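Local atomic coordinates of b11L5F_LGL (Synthetic construct, PDB entry 6CZG), a protein that is a computationally designed beta-barrel that probably binds a small fluorogenic ligand inside the barrel. Residues S3-R6 with A7-L10. Numbering follows the deposited sequence.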
loop_
_atom_site.group_PDB
_atom_site.type_symbol
_atom_site.label_atom_id
_atom_site.label_comp_id
_atom_site.label_asym_id
_atom_site.label_seq_id
_atom_site.Cartn_x
_atom_site.Cartn_y
_atom_site.Cartn_z
ATOM N N SER A 3 18.162 -4.949 1.257
ATOM C CA SER A 3 17.115 -5.946 1.077
ATOM C C SER A 3 17.474 -6.789 -0.140
ATOM O O SER A 3 18.508 -6.579 -0.780
ATOM C CB SER A 3 15.739 -5.291 0.930
ATOM O OG SER A 3 15.683 -4.475 -0.225
ATOM N N MET A 4 16.612 -7.753 -0.455
ATOM C CA MET A 4 16.849 -8.670 -1.561
ATOM C C MET A 4 16.131 -8.252 -2.839
ATOM O O MET A 4 16.164 -8.992 -3.827
ATOM C CB MET A 4 16.437 -10.089 -1.165
ATOM C CG MET A 4 17.380 -10.740 -0.168
ATOM S SD MET A 4 18.918 -11.303 -0.922
ATOM C CE MET A 4 18.394 -12.857 -1.640
ATOM N N CYS A 5 15.479 -7.090 -2.841
ATOM C CA CYS A 5 14.909 -6.527 -4.056
ATOM C C CYS A 5 14.862 -5.013 -3.909
ATOM O O CYS A 5 14.604 -4.497 -2.818
ATOM C CB CYS A 5 13.518 -7.102 -4.353
ATOM S SG CYS A 5 12.184 -6.558 -3.269
ATOM N N ARG A 6 15.136 -4.312 -5.016
ATOM C CA ARG A 6 15.292 -2.858 -4.989
ATOM C C ARG A 6 14.085 -2.163 -4.369
ATOM O O ARG A 6 14.235 -1.229 -3.567
ATOM C CB ARG A 6 15.529 -2.346 -6.411
ATOM C CG ARG A 6 16.306 -1.045 -6.506
ATOM C CD ARG A 6 16.989 -0.932 -7.862
ATOM N NE ARG A 6 16.020 -0.817 -8.949
ATOM C CZ ARG A 6 16.343 -0.683 -10.231
ATOM N NH1 ARG A 6 17.618 -0.644 -10.596
ATOM N NH2 ARG A 6 15.392 -0.586 -11.150
ATOM N N ALA A 7 12.876 -2.601 -4.734
ATOM C CA ALA A 7 11.664 -1.988 -4.202
ATOM C C ALA A 7 11.633 -2.046 -2.681
ATOM O O ALA A 7 11.298 -1.053 -2.021
ATOM C CB ALA A 7 10.430 -2.669 -4.795
ATOM N N ALA A 8 11.981 -3.199 -2.105
ATOM C CA ALA A 8 12.026 -3.310 -0.650
ATOM C C ALA A 8 13.086 -2.397 -0.051
ATOM O O ALA A 8 12.933 -1.930 1.083
ATOM C CB ALA A 8 12.283 -4.759 -0.237
ATOM N N SER A 9 14.167 -2.132 -0.790
ATOM C CA SER A 9 15.191 -1.218 -0.296
ATOM C C SER A 9 14.718 0.228 -0.324
ATOM O O SER A 9 15.148 1.033 0.510
ATOM C CB SER A 9 16.474 -1.371 -1.112
ATOM O OG SER A 9 17.317 -2.366 -0.556
ATOM N N LEU A 10 13.838 0.579 -1.263
ATOM C CA LEU A 10 13.390 1.959 -1.410
ATOM C C LEU A 10 12.078 2.261 -0.694
ATOM O O LEU A 10 11.729 3.437 -0.549
ATOM C CB LEU A 10 13.244 2.309 -2.895
ATOM C CG LEU A 10 14.545 2.329 -3.699
ATOM C CD1 LEU A 10 14.281 2.747 -5.136
ATOM C CD2 LEU A 10 15.564 3.249 -3.044
#
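Ser3 and Ser9 meet hydroxyl to hydroxyl: the OG of Ser9 donates to the OG of Ser3 at 2.7 Å, and Ser3 OG in turn donates a hydrogen bond to the backbone O of Cys5, 2.8 Å away. This second bond arrives above the carbonyl plane, 36° out of it, which leaves the in-plane approach to the N-H of Ser9, whose N lies 3.1 Å from the same Cys5 O. Two donors therefore grip one carbonyl oxygen. With chi1 at 63°, the hydroxyl of Ser3 sits between its own N and carbonyl carbon and is turned in over the first turn of the helix, where it also rests against the methyl of Ala8, OG to CB 3.4 Å. Were the hydroxyl taken away by an alanine here, Ser9 OG would probably lose this acceptor and Cys5 O one of its two donors. The turn belongs to the short helix 6-10, with Cys5 at its N-cap position, which precedes the first strand, 13-20, of the eight-stranded antiparallel barrel. Cys5 SG, disulfide-bonded to Cys63 on strand 54-65, lies alongside the Ala8 methyl, SG to CB 3.5 Å, and Met69 of strand 68-75 packs against Cys5, Ala7 and Ala8. One residue further on, Arg6 O accepts from Leu10 N at 3.0 Å; the N lies nearly in line with the C=O, though its N-H is bent away from a straight bond. The side chain of Arg6 leaves in another direction: CG stands opposite the backbone N (chi1 -153°) and the chain bends at chi3, carrying the guanidinium to a salt bridge between NE and Asp67.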